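PDB 3ORY: flap endonuclease 1 from Desulfurococcus amylolyticus, which probably cleaves the unpaired 5' flaps of branched DNA in a metal-dependent reaction, as flap endonucleases do during replication and repair. Local coordinates for residues G12-D17 with Q186-L191; E28-L33 with A85-V90; I37-G42 with G178-S183; P159-P164 with Y306-H311; Q170-V175 with F193-L198. One frame throughout, in Å; residues are numbered along the deposited sequence.

From the N terminus, the loop 12-17 meets 186-191 in interaction 1, closing a long loop that holds interactions 2 and 3 within it. Interaction 2 joins the turn 28-33 to the chain leading into strand 88-93, and interaction 3 pairs the next strand, 37-41, with 182-184; these two cross. The later contacts, interactions 4 and 5, both follow interaction 2 in series, and both cross interactions 1 and 3. Interaction 4 brings the loop 306-311 onto strand 160-162, and the loop it closes contains interaction 5, where helix 167-176 packs on the turn into strand 197-200. Interactions 2 to 5 all reach the same mixed sheet, and interaction 1 touches it through helix 189-192.

Interaction 1: residues G12-D17 with Q186-L191; sequences GVDLKD and QDYDSL
Leu15 lays its CB over one face of the Tyr188 ring, offset toward the rim, in a CH-pi contact 4.0 Å from that CB to the ring centroid. Its CD1 reaches back to Tyr188 CB. The far end of the ring reaches the backbone of Lys16, whose CA lies 3.3 Å from Tyr188 OH, while Asp14 OD1 approaches Tyr188 CE2 obliquely. That carboxylate oxygen also accepts the N-H of Lys16 at 3.0 Å from above its own plane, an Asx turn that holds the chain bent beside the tyrosine. Two hydrogen bonds link the segments. Tyr188 N, at the N-cap of helix 189-192, donates to Val13 O over 3.0 Å. Val13 N in turn donates to the syn lone pair of Asp189 OD1, 2.9 Å away. Asp189 CG lies anti to its own carbonyl carbon (chi1 -59°), and the carboxylate it carries reaches Val13 N. Gly12 fits closely here, its CA 3.5 Å from Asp187 OD2, and a CB on it would collide with both aspartates. Beyond the contact, Leu15 packs on helix 237-247, and Asp187 lies near Glu168 and a bound phosphate ion. This gathering of carboxylates beside the N-terminal arm is consistent with the acidic metal-binding centre of flap endonucleases.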
# COMPACT_ATOMS: atom_id res chain seq x y z
N GLY A 12 0.45 -7.06 -3.11
CA GLY A 12 1.59 -7.09 -4.02
C GLY A 12 2.57 -8.18 -3.69
O GLY A 12 2.21 -9.36 -3.65
N VAL A 13 3.82 -7.78 -3.46
CA VAL A 13 4.85 -8.71 -3.06
C VAL A 13 5.11 -8.48 -1.57
O VAL A 13 5.58 -7.41 -1.18
CB VAL A 13 6.14 -8.47 -3.89
CG1 VAL A 13 7.29 -9.36 -3.39
CG2 VAL A 13 5.87 -8.71 -5.38
N ASP A 14 4.79 -9.48 -0.75
CA ASP A 14 4.94 -9.35 0.69
C ASP A 14 6.19 -10.12 1.16
O ASP A 14 6.25 -11.35 1.05
CB ASP A 14 3.67 -9.85 1.40
CG ASP A 14 3.72 -9.71 2.93
OD1 ASP A 14 4.66 -9.08 3.47
OD2 ASP A 14 2.80 -10.23 3.59
N LEU A 15 7.18 -9.38 1.65
CA LEU A 15 8.45 -9.96 2.11
C LEU A 15 8.62 -9.86 3.62
O LEU A 15 9.70 -10.11 4.16
CB LEU A 15 9.63 -9.26 1.42
CG LEU A 15 9.65 -9.23 -0.11
CD1 LEU A 15 10.90 -8.49 -0.59
CD2 LEU A 15 9.60 -10.64 -0.68
N LYS A 16 7.54 -9.49 4.31
CA LYS A 16 7.58 -9.21 5.74
C LYS A 16 8.43 -10.18 6.56
O LYS A 16 9.26 -9.74 7.37
CB LYS A 16 6.16 -9.16 6.32
CG LYS A 16 6.09 -8.65 7.76
CD LYS A 16 4.63 -8.42 8.20
CE LYS A 16 4.57 -7.70 9.54
NZ LYS A 16 5.35 -8.42 10.60
N ASP A 17 8.23 -11.48 6.39
CA ASP A 17 8.95 -12.39 7.28
C ASP A 17 10.35 -12.81 6.83
O ASP A 17 10.97 -13.65 7.49
CB ASP A 17 8.09 -13.57 7.74
CG ASP A 17 7.30 -14.20 6.62
OD1 ASP A 17 7.89 -14.45 5.54
OD2 ASP A 17 6.09 -14.43 6.83
N GLN A 186 2.36 -0.82 1.78
CA GLN A 186 2.43 -2.04 2.58
C GLN A 186 3.20 -3.14 1.86
O GLN A 186 3.80 -4.01 2.50
CB GLN A 186 1.04 -2.55 2.99
CG GLN A 186 0.33 -1.66 4.01
CD GLN A 186 1.22 -1.28 5.17
OE1 GLN A 186 1.66 -0.13 5.28
NE2 GLN A 186 1.52 -2.24 6.04
N ASP A 187 3.22 -3.12 0.53
CA ASP A 187 4.02 -4.11 -0.16
C ASP A 187 5.44 -3.61 -0.42
O ASP A 187 5.78 -2.44 -0.14
CB ASP A 187 3.33 -4.67 -1.42
CG ASP A 187 3.06 -3.61 -2.45
OD1 ASP A 187 3.90 -2.71 -2.63
OD2 ASP A 187 1.99 -3.70 -3.09
N TYR A 188 6.27 -4.51 -0.92
CA TYR A 188 7.69 -4.27 -1.03
C TYR A 188 8.11 -4.02 -2.48
O TYR A 188 9.31 -3.95 -2.78
CB TYR A 188 8.42 -5.49 -0.45
CG TYR A 188 8.23 -5.63 1.05
CD1 TYR A 188 9.23 -5.26 1.95
CD2 TYR A 188 7.02 -6.10 1.57
CE1 TYR A 188 9.03 -5.37 3.34
CE2 TYR A 188 6.82 -6.21 2.93
CZ TYR A 188 7.82 -5.85 3.81
OH TYR A 188 7.58 -5.98 5.16
N ASP A 189 7.12 -3.88 -3.35
CA ASP A 189 7.34 -3.74 -4.80
C ASP A 189 8.31 -2.63 -5.14
O ASP A 189 9.13 -2.78 -6.04
CB ASP A 189 6.02 -3.47 -5.54
CG ASP A 189 4.97 -4.57 -5.33
OD1 ASP A 189 5.01 -5.29 -4.31
OD2 ASP A 189 4.08 -4.70 -6.20
N SER A 190 8.20 -1.50 -4.44
CA SER A 190 9.06 -0.34 -4.72
C SER A 190 10.56 -0.63 -4.50
O SER A 190 11.39 -0.08 -5.21
CB SER A 190 8.58 0.92 -3.97
OG SER A 190 8.82 0.84 -2.57
N LEU A 191 10.88 -1.51 -3.55
CA LEU A 191 12.26 -1.97 -3.33
C LEU A 191 12.76 -2.79 -4.51
O LEU A 191 13.89 -2.61 -4.96
CB LEU A 191 12.37 -2.79 -2.04
CG LEU A 191 12.12 -2.00 -0.75
CD1 LEU A 191 12.07 -2.94 0.46
CD2 LEU A 191 13.21 -0.94 -0.54

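Interaction 2: residues E28-L33 with A85-V90; sequences EDLRIL and AGIKPV
This is an apolar contact at the margin of the central sheet, where the 3-10 turn 30-32 rests on the chain that leaves helix 70-84 to become strand 88-93. Leu30 makes two of the side-chain contacts: its CB meets Ala85 CB at 3.4 Å, tighter than usual for two carbons. From the same side chain, CG reaches Ile87 CD1 at 4.1 Å, the two side chains crossing at about a right angle. Leu33 adds a third, its CB lying 3.9 Å from Ile87 CG1. Ile87 is thus touched by both leucines. Its CG1 lies anti to the carbonyl carbon (chi1 -67°), and the CD1 beyond it also comes to 3.6 Å from Leu30 O. That carbonyl is already used within the turn, where it accepts the N-H of Leu33. Arg31 flanks the pair, its CG 3.8 Å from Ala85 O, and the same oxygen lies near the edge of the guanidinium. Between Ala85 and Ile87, Gly86 ends the preceding helix as a Schellman motif, its positive phi of 91° turning the chain toward the strand. Elsewhere, Ile87 leans on Ile38 and Leu33 on Tyr181. No hydrogen bond forms between the segments, and the contact is mainly van der Waals: Ala85 O is buried without a partner in the model, probably a polar cost set against burying the leucine and isoleucine carbons.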
# COMPACT_ATOMS: atom_id res chain seq x y z
N GLU A 28 9.30 5.83 15.72
CA GLU A 28 8.48 5.91 16.94
C GLU A 28 7.11 6.55 16.72
O GLU A 28 6.10 6.05 17.22
CB GLU A 28 9.23 6.56 18.10
CG GLU A 28 10.31 5.65 18.71
CD GLU A 28 9.88 4.18 18.87
OE1 GLU A 28 8.75 3.90 19.33
OE2 GLU A 28 10.70 3.29 18.55
N ASP A 29 7.09 7.65 15.96
CA ASP A 29 5.84 8.22 15.44
C ASP A 29 6.09 9.02 14.15
O ASP A 29 7.23 9.28 13.78
CB ASP A 29 5.13 9.10 16.49
CG ASP A 29 6.05 10.13 17.13
OD1 ASP A 29 7.17 10.38 16.62
OD2 ASP A 29 5.65 10.70 18.18
N LEU A 30 5.00 9.40 13.49
CA LEU A 30 5.06 10.16 12.24
C LEU A 30 5.99 11.39 12.29
O LEU A 30 6.66 11.69 11.31
CB LEU A 30 3.65 10.57 11.83
CG LEU A 30 2.82 9.73 10.84
CD1 LEU A 30 3.13 8.25 10.86
CD2 LEU A 30 1.32 9.97 11.08
N ARG A 31 6.03 12.08 13.43
CA ARG A 31 6.74 13.36 13.56
C ARG A 31 8.25 13.26 13.31
O ARG A 31 8.88 14.23 12.87
CB ARG A 31 6.44 14.03 14.91
CG ARG A 31 6.40 15.58 14.89
CD ARG A 31 7.81 16.22 14.91
NE ARG A 31 7.83 17.61 15.38
CZ ARG A 31 7.47 18.68 14.65
NH1 ARG A 31 7.02 18.54 13.41
NH2 ARG A 31 7.54 19.89 15.19
N ILE A 32 8.85 12.10 13.59
CA ILE A 32 10.27 11.89 13.29
C ILE A 32 10.61 12.20 11.81
O ILE A 32 11.70 12.68 11.51
CB ILE A 32 10.76 10.48 13.76
CG1 ILE A 32 11.35 10.56 15.18
CG2 ILE A 32 11.82 9.90 12.84
CD1 ILE A 32 10.37 10.22 16.30
N LEU A 33 9.64 11.99 10.92
CA LEU A 33 9.83 12.24 9.49
C LEU A 33 9.47 13.67 9.06
O LEU A 33 9.36 13.95 7.86
CB LEU A 33 9.02 11.23 8.66
CG LEU A 33 9.39 9.74 8.75
CD1 LEU A 33 8.30 8.88 8.12
CD2 LEU A 33 10.74 9.46 8.10
N ALA A 85 1.77 15.86 11.04
CA ALA A 85 3.06 15.37 11.50
C ALA A 85 4.24 16.07 10.83
O ALA A 85 5.40 15.82 11.19
CB ALA A 85 3.14 13.87 11.30
N GLY A 86 3.97 16.93 9.85
CA GLY A 86 5.02 17.67 9.15
C GLY A 86 5.56 16.98 7.90
O GLY A 86 6.49 17.48 7.26
N ILE A 87 4.97 15.84 7.56
CA ILE A 87 5.35 15.11 6.34
C ILE A 87 4.75 15.80 5.11
O ILE A 87 3.62 16.29 5.16
CB ILE A 87 4.93 13.62 6.42
CG1 ILE A 87 5.74 12.88 7.50
CG2 ILE A 87 5.12 12.92 5.08
CD1 ILE A 87 5.07 11.62 8.03
N LYS A 88 5.52 15.86 4.03
CA LYS A 88 5.03 16.41 2.78
C LYS A 88 4.65 15.26 1.84
O LYS A 88 5.52 14.70 1.17
CB LYS A 88 6.08 17.34 2.16
CG LYS A 88 6.44 18.52 3.07
CD LYS A 88 7.42 19.47 2.41
CE LYS A 88 7.60 20.72 3.28
NZ LYS A 88 8.81 21.48 2.90
N PRO A 89 3.36 14.90 1.81
CA PRO A 89 2.99 13.72 1.03
C PRO A 89 2.71 14.02 -0.44
O PRO A 89 2.20 15.10 -0.78
CB PRO A 89 1.73 13.23 1.73
CG PRO A 89 1.07 14.49 2.26
CD PRO A 89 2.18 15.53 2.44
N VAL A 90 3.05 13.06 -1.29
CA VAL A 90 2.66 13.08 -2.69
C VAL A 90 2.25 11.65 -3.04
O VAL A 90 2.92 10.68 -2.67
CB VAL A 90 3.80 13.60 -3.62
CG1 VAL A 90 5.14 12.90 -3.34
CG2 VAL A 90 3.41 13.48 -5.11

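Interaction 3: residues I37-G42 with G178-S183; sequences IIVIDG and GDAYAS
Ile37 O accepts the N-H of Tyr181 at 2.7 Å, the shorter of two backbone hydrogen bonds that join these segments. The second runs the other way, Val39 N donating to Ala182 O at 3.0 Å. Further along, Val39 and Ser183 form a parallel bridge, supplemented by a CA-H...O contact of 3.3 Å from Ser183 CA to Val39 O. Side chains fill in on the two faces. On one, Val39 turns CG1 between its backbone N and carbonyl carbon (chi1 58°), which sets that methyl 3.9 Å from Ala180 CB and also against Ser183 CA. On the other, Ile38 CD1 touches the edge of the Tyr181 ring in its plane, 3.9 Å from CD2, the two side chains lying side by side and pointing the same way. The same CD1 meets Ala182 CB at 4.1 Å. At the start of the strand, Ile37 CG2 packs on Ala180 CB. The parallel pairing places the strand of the XPG N-terminal region beside that of the I-region, with 88-93 bonded to the former and 197-200 to the latter. Asp41, at the end of strand 37-41, caps the helix that follows and lies near a bound phosphate ion. Ser183 OG bonds Ser190, Ser195 and the carbonyl of Lys197. Chemically, main-chain polarity sets the alignment, and aliphatic groups and the edge of one aromatic ring pack on the faces, so the join probably depends little on charge.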
# COMPACT_ATOMS: atom_id res chain seq x y z
N ILE A 37 9.67 14.55 2.21
CA ILE A 37 8.72 14.26 1.14
C ILE A 37 8.57 12.75 1.04
O ILE A 37 9.56 12.04 0.88
CB ILE A 37 9.17 14.86 -0.21
CG1 ILE A 37 9.34 16.39 -0.08
CG2 ILE A 37 8.17 14.48 -1.34
CD1 ILE A 37 10.04 17.07 -1.27
N ILE A 38 7.34 12.26 1.16
CA ILE A 38 7.08 10.83 1.09
C ILE A 38 6.17 10.56 -0.10
O ILE A 38 5.10 11.18 -0.22
CB ILE A 38 6.45 10.28 2.40
CG1 ILE A 38 7.35 10.54 3.61
CG2 ILE A 38 6.12 8.78 2.28
CD1 ILE A 38 8.69 9.87 3.58
N VAL A 39 6.60 9.68 -0.99
CA VAL A 39 5.78 9.33 -2.14
C VAL A 39 4.96 8.07 -1.87
O VAL A 39 5.50 6.98 -1.71
CB VAL A 39 6.58 9.31 -3.48
CG1 VAL A 39 7.73 8.32 -3.44
CG2 VAL A 39 5.66 9.03 -4.67
N ILE A 40 3.64 8.24 -1.81
CA ILE A 40 2.75 7.18 -1.36
C ILE A 40 2.07 6.51 -2.54
O ILE A 40 1.37 7.16 -3.33
CB ILE A 40 1.66 7.74 -0.39
CG1 ILE A 40 2.33 8.51 0.76
CG2 ILE A 40 0.75 6.61 0.13
CD1 ILE A 40 1.36 9.44 1.54
N ASP A 41 2.27 5.20 -2.67
CA ASP A 41 1.61 4.48 -3.74
C ASP A 41 0.11 4.59 -3.54
O ASP A 41 -0.41 4.27 -2.47
CB ASP A 41 2.06 3.03 -3.81
CG ASP A 41 1.45 2.32 -4.99
OD1 ASP A 41 2.00 2.45 -6.11
OD2 ASP A 41 0.41 1.66 -4.81
N GLY A 42 -0.56 5.08 -4.58
CA GLY A 42 -1.98 5.41 -4.54
C GLY A 42 -2.88 4.20 -4.34
O GLY A 42 -3.66 4.16 -3.40
N GLY A 178 16.00 11.68 -6.12
CA GLY A 178 16.16 12.62 -5.01
C GLY A 178 14.97 13.57 -4.87
O GLY A 178 15.10 14.65 -4.30
N ASP A 179 13.82 13.16 -5.39
CA ASP A 179 12.63 14.01 -5.37
C ASP A 179 11.65 13.62 -4.26
O ASP A 179 10.61 14.24 -4.11
CB ASP A 179 11.94 14.02 -6.74
CG ASP A 179 12.74 14.78 -7.79
OD1 ASP A 179 13.47 15.73 -7.43
OD2 ASP A 179 12.66 14.43 -8.98
N ALA A 180 12.00 12.57 -3.53
CA ALA A 180 11.29 12.17 -2.31
C ALA A 180 12.28 11.44 -1.44
O ALA A 180 13.26 10.89 -1.94
CB ALA A 180 10.09 11.27 -2.62
N TYR A 181 12.02 11.43 -0.14
CA TYR A 181 12.87 10.76 0.82
C TYR A 181 12.69 9.25 0.76
O TYR A 181 13.66 8.49 0.87
CB TYR A 181 12.57 11.30 2.22
CG TYR A 181 13.25 10.52 3.32
CD1 TYR A 181 14.62 10.67 3.57
CD2 TYR A 181 12.52 9.64 4.12
CE1 TYR A 181 15.25 9.94 4.60
CE2 TYR A 181 13.13 8.92 5.13
CZ TYR A 181 14.48 9.07 5.37
OH TYR A 181 15.05 8.33 6.38
N ALA A 182 11.44 8.80 0.60
CA ALA A 182 11.13 7.38 0.62
C ALA A 182 9.80 7.13 -0.07
O ALA A 182 9.00 8.05 -0.21
CB ALA A 182 11.07 6.87 2.06
N SER A 183 9.60 5.90 -0.54
CA SER A 183 8.32 5.46 -1.06
C SER A 183 7.55 4.89 0.12
O SER A 183 8.15 4.54 1.14
CB SER A 183 8.49 4.42 -2.18
OG SER A 183 9.42 3.41 -1.82

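Interaction 4: residues P159-P164 with Y306-H311; sequences PWVQAP and YRIEWH
Trp310 sets its CG anti to its own carbonyl carbon (chi1 -66°) and turns the indole plane through chi2 (-96°) to bring a face to Pro159, while Tyr306 places CG between its backbone N and carbonyl carbon (chi1 61°), and the CB it hangs from faces Val161. The proline ring lies over the five-membered part of the indole, offset toward the rim, with Pro159 CG 3.6 Å from Trp310 NE1 and 3.8 Å from Trp310 CE2. Still closer spacings of CD are doubtful. The same proline also meets the backbone, its CB coming to 3.2 Å from Glu309 O. Pro159 CG lies 3.9 Å from Ile308 CG2. Both methyls of Val161 touch Tyr306 CB, CG1 at 3.9 Å, and Val161 CG2 lies 4.3 Å from Ile308 CG1. The loop 306-311 thereby lies along strand 160-162, the edge strand bonded to 88-93 in the sheet. Polar ends look elsewhere: Trp310 NE1 donates to Pro89 O, and Tyr306 OH bonds Asp179. Along the loop, Arg307 NH2 and Glu309 OE2 stand 3.2 Å apart as a salt bridge of charges alone, since the oxygen lies well out of the guanidinium plane. An alanine in place of Trp310 would probably leave the Pro159 ring without the flat surface it lies on and deprive Pro89 O of its indole N-H. The segments share no hydrogen bond, so adhesion comes largely from aliphatic, proline and aromatic surfaces, and the bonds of the two aromatic residues go to neighbouring parts of the fold.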
# COMPACT_ATOMS: atom_id res chain seq x y z
N PRO A 159 -0.40 17.01 -4.06
CA PRO A 159 0.04 16.57 -5.39
C PRO A 159 -0.07 15.07 -5.58
O PRO A 159 0.06 14.30 -4.62
CB PRO A 159 1.51 16.98 -5.42
CG PRO A 159 1.92 16.95 -3.97
CD PRO A 159 0.72 17.48 -3.23
N TRP A 160 -0.32 14.66 -6.81
CA TRP A 160 -0.21 13.25 -7.19
C TRP A 160 0.39 13.16 -8.59
O TRP A 160 0.24 14.08 -9.42
CB TRP A 160 -1.56 12.51 -7.07
CG TRP A 160 -2.66 13.10 -7.90
CD1 TRP A 160 -3.58 14.02 -7.49
CD2 TRP A 160 -2.94 12.83 -9.28
NE1 TRP A 160 -4.42 14.34 -8.52
CE2 TRP A 160 -4.05 13.63 -9.63
CE3 TRP A 160 -2.37 11.99 -10.24
CZ2 TRP A 160 -4.60 13.62 -10.91
CZ3 TRP A 160 -2.90 11.98 -11.51
CH2 TRP A 160 -4.02 12.78 -11.84
N VAL A 161 1.06 12.06 -8.84
CA VAL A 161 1.81 11.86 -10.06
C VAL A 161 1.16 10.73 -10.84
O VAL A 161 0.84 9.68 -10.28
CB VAL A 161 3.29 11.54 -9.72
CG1 VAL A 161 4.06 11.09 -10.97
CG2 VAL A 161 3.95 12.77 -9.09
N GLN A 162 0.96 10.97 -12.14
CA GLN A 162 0.48 9.93 -13.05
C GLN A 162 1.66 9.09 -13.51
O GLN A 162 2.48 9.55 -14.31
CB GLN A 162 -0.24 10.55 -14.26
CG GLN A 162 -0.86 9.50 -15.20
CD GLN A 162 -1.74 8.53 -14.45
OE1 GLN A 162 -2.80 8.91 -13.96
NE2 GLN A 162 -1.30 7.26 -14.33
N ALA A 163 1.76 7.87 -13.01
CA ALA A 163 2.79 6.94 -13.47
C ALA A 163 2.40 6.44 -14.86
O ALA A 163 1.22 6.24 -15.13
CB ALA A 163 2.89 5.78 -12.51
N PRO A 164 3.40 6.25 -15.76
CA PRO A 164 3.11 5.63 -17.05
C PRO A 164 2.68 4.16 -16.91
O PRO A 164 1.87 3.67 -17.71
CB PRO A 164 4.44 5.72 -17.81
CG PRO A 164 5.48 5.85 -16.76
CD PRO A 164 4.82 6.66 -15.65
N TYR A 306 7.08 14.94 -14.28
CA TYR A 306 6.29 15.23 -13.09
C TYR A 306 6.90 16.45 -12.42
O TYR A 306 8.08 16.73 -12.59
CB TYR A 306 6.27 14.05 -12.10
CG TYR A 306 7.63 13.63 -11.56
CD1 TYR A 306 8.21 14.30 -10.48
CD2 TYR A 306 8.33 12.56 -12.12
CE1 TYR A 306 9.47 13.93 -9.99
CE2 TYR A 306 9.57 12.17 -11.64
CZ TYR A 306 10.14 12.86 -10.57
OH TYR A 306 11.37 12.46 -10.11
N ARG A 307 6.08 17.16 -11.66
CA ARG A 307 6.58 18.28 -10.87
C ARG A 307 5.74 18.39 -9.60
O ARG A 307 4.60 18.85 -9.64
CB ARG A 307 6.56 19.59 -11.69
CG ARG A 307 6.99 20.83 -10.90
CD ARG A 307 7.84 21.78 -11.74
NE ARG A 307 8.07 23.07 -11.08
CZ ARG A 307 7.83 24.26 -11.63
NH1 ARG A 307 7.36 24.35 -12.88
NH2 ARG A 307 8.08 25.37 -10.95
N ILE A 308 6.34 17.98 -8.48
CA ILE A 308 5.64 17.86 -7.21
C ILE A 308 5.50 19.21 -6.50
O ILE A 308 6.48 19.76 -5.97
CB ILE A 308 6.35 16.84 -6.30
CG1 ILE A 308 6.48 15.48 -7.01
CG2 ILE A 308 5.63 16.70 -4.97
CD1 ILE A 308 7.55 14.58 -6.41
N GLU A 309 4.27 19.72 -6.49
CA GLU A 309 3.96 21.00 -5.84
C GLU A 309 2.71 20.87 -4.98
O GLU A 309 1.77 20.17 -5.34
CB GLU A 309 3.74 22.10 -6.89
CG GLU A 309 4.98 22.49 -7.69
CD GLU A 309 4.70 23.55 -8.75
OE1 GLU A 309 3.52 23.72 -9.13
OE2 GLU A 309 5.66 24.21 -9.19
N TRP A 310 2.72 21.57 -3.85
CA TRP A 310 1.57 21.63 -2.95
C TRP A 310 0.83 22.95 -3.15
O TRP A 310 1.46 24.01 -3.23
CB TRP A 310 2.03 21.45 -1.50
CG TRP A 310 2.59 20.07 -1.23
CD1 TRP A 310 1.92 19.01 -0.70
CD2 TRP A 310 3.93 19.62 -1.48
NE1 TRP A 310 2.75 17.92 -0.61
CE2 TRP A 310 3.99 18.26 -1.08
CE3 TRP A 310 5.09 20.22 -1.99
CZ2 TRP A 310 5.15 17.50 -1.19
CZ3 TRP A 310 6.25 19.46 -2.09
CH2 TRP A 310 6.27 18.11 -1.69
N HIS A 311 -0.50 22.88 -3.23
CA HIS A 311 -1.34 24.07 -3.44
C HIS A 311 -2.27 24.32 -2.27
O HIS A 311 -2.56 23.40 -1.50
CB HIS A 311 -2.16 23.95 -4.72
CG HIS A 311 -1.34 23.73 -5.95
ND1 HIS A 311 -0.38 24.63 -6.37
CD2 HIS A 311 -1.33 22.72 -6.85
CE1 HIS A 311 0.19 24.17 -7.47
NE2 HIS A 311 -0.37 23.02 -7.78

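Interaction 5: residues Q170-V175 with F193-L198; sequences QAAYIV and FGSPKL
Ala172 and Ser195 make the close-packed centre of this contact, their CB atoms 3.5 Å apart and their backbones closely drawn together, with CA to CA only 3.9 Å from Ala172 to Ser195. The small methyl of Ala172 allows this approach: its CB also lies 3.8 Å from Phe193 CB and 3.4 Å from Ser195 N. One turn along the helix, Val175 and Pro196 run past one another, pointing opposite ways, with Val175 CG1 reaching 3.6 Å to Pro196 CD, while Val175 CG2 lies 3.9 Å from Ser195 OG. These pairs pack helix 167-176 against the segment that returns from helix 189-192 to strand 197-200. That segment completes a beta-alpha-beta unit, since 182-184 and 197-200 are neighbouring parallel strands joined through the short helix. Gly194 ends this helix as the C-prime residue of a Schellman motif, its phi of 93° turning the chain so that Ser195 N bonds Ser190 O and Gly194 N bonds Leu191 O. Among polar interactions, Ser195 holds OG anti to its backbone N (chi1 177°) and donates to Lys197 O at 2.9 Å from well above the carbonyl plane. The same hydroxyl bonds Ser183 OG. An alanine at Ser195 would probably leave Ser183 OG with one partner fewer and Lys197 O without the Ser195 hydroxyl, one of its two serine partners. Among aromatic contacts, the Phe193 ring stacks with that of Phe297, its CB remaining at Ala172.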
# COMPACT_ATOMS: atom_id res chain seq x y z
N GLN A 170 7.20 3.92 -10.33
CA GLN A 170 7.31 5.37 -10.38
C GLN A 170 7.67 5.95 -9.01
O GLN A 170 8.49 6.87 -8.93
CB GLN A 170 6.02 6.02 -10.90
CG GLN A 170 6.13 7.55 -11.09
CD GLN A 170 7.12 7.95 -12.17
OE1 GLN A 170 7.26 7.27 -13.18
NE2 GLN A 170 7.81 9.07 -11.95
N ALA A 171 7.07 5.40 -7.95
CA ALA A 171 7.43 5.79 -6.58
C ALA A 171 8.93 5.59 -6.34
O ALA A 171 9.62 6.52 -5.90
CB ALA A 171 6.60 5.01 -5.54
N ALA A 172 9.43 4.39 -6.65
CA ALA A 172 10.86 4.08 -6.53
C ALA A 172 11.73 5.06 -7.31
O ALA A 172 12.77 5.51 -6.82
CB ALA A 172 11.15 2.64 -6.99
N TYR A 173 11.31 5.38 -8.54
CA TYR A 173 12.06 6.28 -9.40
C TYR A 173 12.13 7.72 -8.86
O TYR A 173 13.18 8.37 -8.94
CB TYR A 173 11.49 6.29 -10.83
CG TYR A 173 12.31 7.11 -11.81
CD1 TYR A 173 13.57 6.66 -12.25
CD2 TYR A 173 11.83 8.32 -12.30
CE1 TYR A 173 14.33 7.42 -13.17
CE2 TYR A 173 12.58 9.08 -13.22
CZ TYR A 173 13.82 8.63 -13.63
OH TYR A 173 14.53 9.40 -14.53
N ILE A 174 11.02 8.21 -8.32
CA ILE A 174 11.00 9.52 -7.67
C ILE A 174 12.02 9.59 -6.51
O ILE A 174 12.74 10.60 -6.35
CB ILE A 174 9.55 9.89 -7.22
CG1 ILE A 174 8.67 10.11 -8.45
CG2 ILE A 174 9.55 11.14 -6.33
CD1 ILE A 174 7.14 10.12 -8.16
N VAL A 175 12.10 8.53 -5.72
CA VAL A 175 13.10 8.47 -4.65
C VAL A 175 14.52 8.41 -5.22
O VAL A 175 15.41 9.10 -4.72
CB VAL A 175 12.85 7.31 -3.66
CG1 VAL A 175 13.84 7.38 -2.49
CG2 VAL A 175 11.42 7.37 -3.11
N PHE A 193 11.78 -2.49 -7.49
CA PHE A 193 11.96 -1.47 -8.54
C PHE A 193 13.06 -0.46 -8.21
O PHE A 193 13.23 0.55 -8.92
CB PHE A 193 10.64 -0.72 -8.77
CG PHE A 193 9.60 -1.52 -9.52
CD1 PHE A 193 9.87 -2.04 -10.80
CD2 PHE A 193 8.33 -1.70 -8.97
CE1 PHE A 193 8.88 -2.75 -11.50
CE2 PHE A 193 7.33 -2.39 -9.67
CZ PHE A 193 7.60 -2.92 -10.93
N GLY A 194 13.82 -0.74 -7.15
CA GLY A 194 15.03 0.01 -6.88
C GLY A 194 14.92 1.21 -5.94
O GLY A 194 15.85 2.02 -5.87
N SER A 195 13.80 1.33 -5.22
CA SER A 195 13.65 2.46 -4.29
C SER A 195 14.70 2.34 -3.19
O SER A 195 14.78 1.31 -2.55
CB SER A 195 12.28 2.48 -3.66
OG SER A 195 12.19 3.54 -2.71
N PRO A 196 15.50 3.40 -2.96
CA PRO A 196 16.51 3.38 -1.90
C PRO A 196 15.89 3.19 -0.51
O PRO A 196 16.52 2.60 0.37
CB PRO A 196 17.16 4.76 -2.00
CG PRO A 196 16.98 5.15 -3.42
CD PRO A 196 15.63 4.59 -3.82
N LYS A 197 14.67 3.68 -0.33
CA LYS A 197 14.03 3.68 0.98
C LYS A 197 12.54 3.44 0.87
O LYS A 197 11.85 4.11 0.10
CB LYS A 197 14.25 5.02 1.70
CG LYS A 197 15.68 5.30 2.16
CD LYS A 197 15.73 6.53 3.05
CE LYS A 197 17.06 6.61 3.79
NZ LYS A 197 18.18 6.68 2.83
N LEU A 198 12.05 2.47 1.64
CA LEU A 198 10.62 2.21 1.76
C LEU A 198 10.15 2.45 3.19
O LEU A 198 10.75 1.93 4.15
CB LEU A 198 10.29 0.76 1.35
CG LEU A 198 8.89 0.23 1.68
CD1 LEU A 198 7.77 0.92 0.86
CD2 LEU A 198 8.82 -1.28 1.46